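Local structure of pmbA-related protein (1VL4) at the interface of chains A and B. The protein is a putative modulator of DNA gyrase of the PmbA/TldD family and may act as a metallopeptidase. Coordinates in Å, arbitrary orientation; residue numbers count along the deposited sequence, not the author numbering. Chains: chain A/B, pmbA-related protein.

Contact 1: the interface of chains A and B. Residues chain A 76-80; chain B 58-61, 79.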
# COMPACT_ATOMS: atom_id res chain seq x y z
N PHE A 76 17.75 -14.38 2.21
CA PHE A 76 16.90 -14.53 3.44
C PHE A 76 16.92 -13.17 4.18
O PHE A 76 17.96 -12.50 4.23
CB PHE A 76 17.39 -15.65 4.34
CG PHE A 76 16.58 -15.80 5.60
CD1 PHE A 76 15.19 -15.99 5.53
CD2 PHE A 76 17.18 -15.67 6.85
CE1 PHE A 76 14.40 -16.16 6.73
CE2 PHE A 76 16.41 -15.81 8.03
CZ PHE A 76 15.01 -16.07 7.96
N ARG A 77 15.73 -12.71 4.58
CA ARG A 77 15.59 -11.45 5.32
C ARG A 77 15.17 -11.78 6.75
O ARG A 77 14.33 -12.66 7.00
CB ARG A 77 14.60 -10.49 4.65
CG ARG A 77 15.01 -10.12 3.20
CD ARG A 77 14.37 -8.83 2.69
N THR A 78 15.79 -11.08 7.69
CA THR A 78 15.56 -11.33 9.13
C THR A 78 15.54 -9.94 9.82
O THR A 78 16.12 -8.99 9.30
CB THR A 78 16.59 -12.29 9.72
OG1 THR A 78 16.20 -12.64 11.05
CG2 THR A 78 18.01 -11.71 9.73
N GLN A 79 14.72 -9.82 10.86
CA GLN A 79 14.68 -8.64 11.72
C GLN A 79 15.35 -9.02 13.06
O GLN A 79 15.19 -8.32 14.01
CB GLN A 79 13.24 -8.14 11.93
CG GLN A 79 12.76 -7.29 10.79
CD GLN A 79 11.31 -6.94 10.82
OE1 GLN A 79 10.58 -7.26 11.78
NE2 GLN A 79 10.85 -6.27 9.76
N VAL A 80 16.09 -10.13 13.11
CA VAL A 80 16.78 -10.57 14.33
C VAL A 80 18.22 -10.98 14.02
O VAL A 80 18.47 -11.82 13.15
CB VAL A 80 16.08 -11.79 15.00
CG1 VAL A 80 16.83 -12.21 16.25
CG2 VAL A 80 14.61 -11.50 15.34
N ALA B 58 11.32 -14.46 4.50
CA ALA B 58 11.51 -13.39 5.44
C ALA B 58 10.92 -13.71 6.80
O ALA B 58 9.80 -14.29 6.90
CB ALA B 58 10.82 -12.14 4.85
N GLY B 59 11.66 -13.33 7.84
CA GLY B 59 11.17 -13.38 9.22
C GLY B 59 11.07 -11.97 9.76
O GLY B 59 11.94 -11.15 9.49
N LYS B 60 9.99 -11.70 10.50
CA LYS B 60 9.77 -10.37 11.04
C LYS B 60 9.41 -10.46 12.52
O LYS B 60 8.87 -11.47 12.97
CB LYS B 60 8.66 -9.69 10.25
CG LYS B 60 9.03 -9.47 8.78
CD LYS B 60 7.86 -8.92 7.97
CE LYS B 60 8.30 -8.66 6.49
NZ LYS B 60 7.13 -8.24 5.67
N PHE B 61 9.63 -9.37 13.25
CA PHE B 61 9.39 -9.37 14.66
C PHE B 61 9.02 -7.93 15.05
O PHE B 61 9.74 -7.02 14.69
CB PHE B 61 10.70 -9.84 15.35
CG PHE B 61 10.67 -9.76 16.85
CD1 PHE B 61 9.88 -10.63 17.59
CD2 PHE B 61 11.45 -8.83 17.53
CE1 PHE B 61 9.84 -10.55 18.99
CE2 PHE B 61 11.43 -8.74 18.91
CZ PHE B 61 10.64 -9.60 19.65
N GLN B 79 11.71 -3.42 17.15
CA GLN B 79 11.94 -4.73 16.45
C GLN B 79 13.19 -5.36 17.06
O GLN B 79 13.84 -6.18 16.40
CB GLN B 79 12.11 -4.53 14.92
CG GLN B 79 10.77 -4.13 14.27
CD GLN B 79 10.74 -3.96 12.77
OE1 GLN B 79 11.75 -3.74 12.09
NE2 GLN B 79 9.52 -4.03 12.23
O HOH W 1 15.79 -7.86 16.72
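Strand 72-78 of chain A runs parallel to strand 51-69 of chain B, and the tight part of this strand-to-strand interface lies where the side chain of A:Gln79 takes over from the strand end. A parallel bridge pairs A:Arg77 with B:Ala58, and B:Gly59 N donates to A:Arg77 O at 2.9 Å, from above the carbonyl plane. Two residues on, A:Gln79 acts as a substitute for backbone: CG lies anti to the carbonyl carbon (chi1 -82°), the chain is extended, and its amide oxygen OE1 accepts the N-H of B:Phe61 at 2.8 Å in a bond nearly straight at H (170°), the N-H coming from above the amide plane. A:Gln79 OE1 also lies 3.0 Å from B:Phe61 O, an unfavourable pair of acceptors. On the other flank the side chains of A:Gln79 and B:Gln79 cross obliquely and their amides stack, planes 28° apart, with A:Gln79 CD 3.6 Å from B:Gln79 CD. An alanine here would remove the acceptor for B:Phe61 N and the amide stack, and would probably loosen the junction at the end of the strand pairing. The looser side is watery and thinly packed: A:Val80 CG2 stays 4.2 Å from B:Phe61 CB. There the two Gln79 backbones meet through one water, 2.8 Å from A:Gln79 O and 2.6 Å from B:Gln79 O.

Contact 2: the interface of chains A and B. Residues chain A 55, 128-129, 132; chain B 93, 96-97.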
# COMPACT_ATOMS: atom_id res chain seq x y z
N TYR A 55 -0.39 8.88 16.21
CA TYR A 55 1.06 9.10 16.18
C TYR A 55 1.71 7.78 16.14
O TYR A 55 1.10 6.81 16.51
CB TYR A 55 1.55 9.89 17.42
CG TYR A 55 1.55 9.13 18.72
CD1 TYR A 55 0.36 8.96 19.46
CD2 TYR A 55 2.71 8.57 19.23
CE1 TYR A 55 0.35 8.25 20.64
CE2 TYR A 55 2.69 7.84 20.43
CZ TYR A 55 1.53 7.69 21.12
OH TYR A 55 1.49 6.98 22.29
N VAL A 128 9.25 15.61 22.47
CA VAL A 128 7.95 15.38 21.83
C VAL A 128 7.01 16.57 21.98
O VAL A 128 6.17 16.81 21.13
CB VAL A 128 7.27 14.04 22.28
CG1 VAL A 128 7.14 13.94 23.80
CG2 VAL A 128 5.89 13.87 21.59
N LYS A 129 7.10 17.31 23.08
CA LYS A 129 6.38 18.51 23.20
C LYS A 129 6.70 19.52 22.12
O LYS A 129 5.80 20.15 21.59
CB LYS A 129 6.60 19.12 24.60
CG LYS A 129 5.89 20.44 24.79
CD LYS A 129 5.70 20.75 26.22
CE LYS A 129 4.86 22.02 26.40
NZ LYS A 129 5.48 23.17 25.67
N MET A 132 5.05 18.38 18.95
CA MET A 132 3.65 18.63 19.01
C MET A 132 3.40 20.10 18.78
O MET A 132 2.45 20.46 18.07
CB MET A 132 3.05 18.23 20.37
CG MET A 132 3.03 16.75 20.61
SD MET A 132 2.79 16.39 22.39
CE MET A 132 1.30 17.32 22.72
N SER B 93 7.12 8.97 27.96
CA SER B 93 7.20 10.35 27.48
C SER B 93 6.09 10.68 26.45
O SER B 93 5.77 11.83 26.19
CB SER B 93 8.57 10.58 26.84
OG SER B 93 8.66 9.70 25.72
N GLN B 96 2.05 12.48 26.96
CA GLN B 96 1.73 13.86 26.58
C GLN B 96 1.06 14.10 25.25
O GLN B 96 0.67 15.23 24.98
CB GLN B 96 3.00 14.68 26.39
CG GLN B 96 4.17 14.37 27.25
CD GLN B 96 5.45 14.93 26.63
OE1 GLN B 96 6.47 14.23 26.54
NE2 GLN B 96 5.41 16.20 26.23
N VAL B 97 1.01 13.11 24.36
CA VAL B 97 0.75 13.42 22.96
C VAL B 97 -0.73 13.74 22.61
O VAL B 97 -0.97 14.67 21.86
CB VAL B 97 1.36 12.37 22.03
CG1 VAL B 97 1.06 12.71 20.58
CG2 VAL B 97 2.87 12.36 22.24
O HOH W 2 8.14 16.42 25.93
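Apolar packing dominates where the N-terminal part of helix 128-143 of chain A meets the end of 3-10 helix 94-96 of chain B. B:Val97 is wedged between A:Val128 and A:Tyr55. B:Val97 CG2, anti to the carbonyl carbon, crosses obliquely to A:Val128 CG2 at 3.4 Å, tighter than usual carbon contact, while B:Val97 CG1, anti to the backbone N (chi1 179°), points the other way to A:Tyr55 CD1, 4.0 Å off. A:Met132 bends at chi3 (54°), bringing A:Met132 SD within 3.7 Å of B:Val97 CA. A:Val128 holds CG1 in the crowded position between backbone N and carbonyl carbon (chi1 54°), and the two side chains meet tip to tip, A:Val128 CG1 3.4 Å from B:Gln96 CD.

Polar contact is carried by water; no N or O pair bonds directly across this patch. One water lies 3.2 Å from A:Lys129 N, an amide in the first turn of its helix, and 2.8 Å from B:Gln96 OE1; B:Gln96 NE2 is equally near it. B:Gln96 NE2 also rests beside A:Lys129 CB at 3.5 Å. The patch thus seats the helix of one subunit on the 3-10 turn of the other and probably steadies the rim of the two-fold pair.

Contact 3: the interface of chains A and B. Residues chain A 41, 43, 55-59, 128; chain B 74-77, 90, 94.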
# COMPACT_ATOMS: atom_id res chain seq x y z
N ARG A 41 14.51 4.87 12.87
CA ARG A 41 13.81 5.38 14.02
C ARG A 41 12.96 6.50 13.47
O ARG A 41 13.47 7.39 12.72
CB ARG A 41 14.90 5.90 14.92
CG ARG A 41 14.62 6.05 16.34
CD ARG A 41 13.88 4.90 17.04
NE ARG A 41 13.42 5.49 18.28
CZ ARG A 41 12.44 6.38 18.36
NH1 ARG A 41 11.73 6.74 17.28
NH2 ARG A 41 12.14 6.90 19.54
N PHE A 43 9.31 9.16 14.08
CA PHE A 43 8.29 9.68 14.87
C PHE A 43 7.37 10.46 13.96
O PHE A 43 7.81 11.29 13.20
CB PHE A 43 8.86 10.58 15.96
CG PHE A 43 7.81 11.12 16.86
CD1 PHE A 43 7.09 12.27 16.50
CD2 PHE A 43 7.48 10.48 18.03
CE1 PHE A 43 6.11 12.75 17.28
CE2 PHE A 43 6.45 11.00 18.85
CZ PHE A 43 5.77 12.13 18.45
N TYR A 55 -0.39 8.88 16.21
CA TYR A 55 1.06 9.10 16.18
C TYR A 55 1.71 7.78 16.14
O TYR A 55 1.10 6.81 16.51
CB TYR A 55 1.55 9.89 17.42
CG TYR A 55 1.55 9.13 18.72
CD1 TYR A 55 0.36 8.96 19.46
CD2 TYR A 55 2.71 8.57 19.23
CE1 TYR A 55 0.35 8.25 20.64
CE2 TYR A 55 2.69 7.84 20.43
CZ TYR A 55 1.53 7.69 21.12
OH TYR A 55 1.49 6.98 22.29
N THR A 56 2.96 7.77 15.74
CA THR A 56 3.77 6.56 15.76
C THR A 56 5.12 6.97 16.30
O THR A 56 5.66 8.03 15.95
CB THR A 56 3.96 6.01 14.31
OG1 THR A 56 2.67 5.69 13.75
CG2 THR A 56 4.84 4.80 14.29
N ASP A 57 5.67 6.11 17.14
CA ASP A 57 7.05 6.22 17.60
C ASP A 57 7.63 4.83 17.48
O ASP A 57 7.29 3.98 18.27
CB ASP A 57 7.06 6.67 19.04
CG ASP A 57 8.44 7.09 19.54
OD1 ASP A 57 9.40 7.04 18.77
OD2 ASP A 57 8.51 7.53 20.70
N ALA A 58 8.48 4.61 16.50
CA ALA A 58 8.95 3.22 16.22
C ALA A 58 10.38 3.13 15.83
O ALA A 58 10.93 4.01 15.12
CB ALA A 58 8.10 2.61 15.11
N GLY A 59 11.00 2.04 16.25
CA GLY A 59 12.29 1.66 15.74
C GLY A 59 12.22 0.31 15.00
O GLY A 59 11.51 -0.61 15.44
N VAL A 128 9.25 15.61 22.47
CA VAL A 128 7.95 15.38 21.83
C VAL A 128 7.01 16.57 21.98
O VAL A 128 6.17 16.81 21.13
CB VAL A 128 7.27 14.04 22.28
CG1 VAL A 128 7.14 13.94 23.80
CG2 VAL A 128 5.89 13.87 21.59
N GLY B 74 0.71 5.84 26.20
CA GLY B 74 1.95 6.24 25.55
C GLY B 74 2.52 4.94 25.00
O GLY B 74 2.56 3.93 25.71
N THR B 75 2.89 4.95 23.72
CA THR B 75 3.27 3.75 22.99
C THR B 75 4.68 3.95 22.40
O THR B 75 5.09 5.06 22.02
CB THR B 75 2.23 3.41 21.90
OG1 THR B 75 0.90 3.31 22.48
CG2 THR B 75 2.51 2.04 21.26
N PHE B 76 5.45 2.85 22.37
CA PHE B 76 6.71 2.76 21.65
C PHE B 76 6.79 1.37 21.03
O PHE B 76 6.41 0.40 21.65
CB PHE B 76 7.91 3.04 22.52
CG PHE B 76 9.22 2.91 21.80
CD1 PHE B 76 9.54 3.78 20.76
CD2 PHE B 76 10.14 1.96 22.17
CE1 PHE B 76 10.75 3.68 20.06
CE2 PHE B 76 11.41 1.84 21.47
CZ PHE B 76 11.69 2.69 20.42
N ARG B 77 7.20 1.31 19.77
CA ARG B 77 7.36 0.06 19.06
C ARG B 77 8.80 -0.18 18.75
O ARG B 77 9.51 0.72 18.24
CB ARG B 77 6.55 0.09 17.77
CG ARG B 77 5.07 -0.27 17.96
CD ARG B 77 4.22 -0.41 16.65
NE ARG B 77 2.85 0.06 16.89
CZ ARG B 77 2.53 1.32 17.20
NH1 ARG B 77 3.48 2.26 17.31
NH2 ARG B 77 1.25 1.65 17.41
N GLU B 90 10.44 5.86 26.94
CA GLU B 90 10.00 6.42 25.68
C GLU B 90 8.49 6.36 25.64
O GLU B 90 7.85 7.35 25.30
CB GLU B 90 10.63 5.67 24.50
CG GLU B 90 10.25 6.19 23.16
CD GLU B 90 11.02 7.40 22.74
OE1 GLU B 90 11.96 7.82 23.47
OE2 GLU B 90 10.67 7.98 21.68
N ASN B 94 5.53 9.65 25.84
CA ASN B 94 4.51 9.81 24.84
C ASN B 94 3.10 10.00 25.43
O ASN B 94 2.19 10.36 24.72
CB ASN B 94 4.55 8.66 23.86
CG ASN B 94 5.73 8.79 22.88
OD1 ASN B 94 6.27 9.90 22.71
ND2 ASN B 94 6.09 7.69 22.22
O HOH W 3 -0.75 5.76 22.63
O HOH W 4 8.76 10.13 21.90
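A:Asp57 and B:Glu90 both place CG anti to the backbone N (chi1 -168° and -179°), and B:Glu90 then bends at chi2 (80°), so that the carboxylates cross obliquely. A:Asp57 OD2 and B:Glu90 OE2 lie 2.4 Å apart, a clash if both are ionised; a shared proton would probably relieve it. Poorly ordered A:Arg41 reaches both acids with its NH1/NH2 end: both nitrogens converge on A:Asp57 OD1, and NH2 makes a salt bridge to B:Glu90 OE2 at 2.8 Å, in plane at the guanidinium edge but above the carboxylate plane. These bonds are strongly bent, the grip tentative. B:Phe76 CE1 touches one guanidinium face near its rim. B:Asn94 ND2 donates to the anti lone pair of A:Asp57 OD2 at 2.9 Å; its second bond, to B:Thr75 O at 2.8 Å, lies in the amide plane and helps fix the amide's rotation. A water joins A:Asp57 OD2, B:Glu90 OE2 and B:Asn94 OD1. Farther along, the phenol oxygen OH of A:Tyr55 accepts from B:Thr75 N at 2.8 Å. Beneath this cluster strand 51-69 of chain A and strand 72-78 of chain B run parallel: poorly ordered B:Arg77 bonds here through its backbone, N to A:Asp57 O at 3.1 Å and O from A:Gly59 N at 2.8 Å, continuing the sheet across the subunits.

Contacts 2 and 3 are neighbours, the centres of their C-alpha atoms about 9 Å apart, and share A:Tyr55 and A:Val128; by the same measure contact 1 lies about 20 Å from contact 3 and 29 Å from contact 2. Contacts 1 and 3 use the same two elements, strands 72-78 and 51-69, with the chains exchanged, so each contains the two-fold counterpart of the other's strand pairing. Contact 2 adds more of helix 128-143, which contact 3 touches through A:Val128. Repeated by the symmetry, the three form one long interface of paired strands flanked by helices, consistent with a dimer, although the structure alone does not prove one in solution.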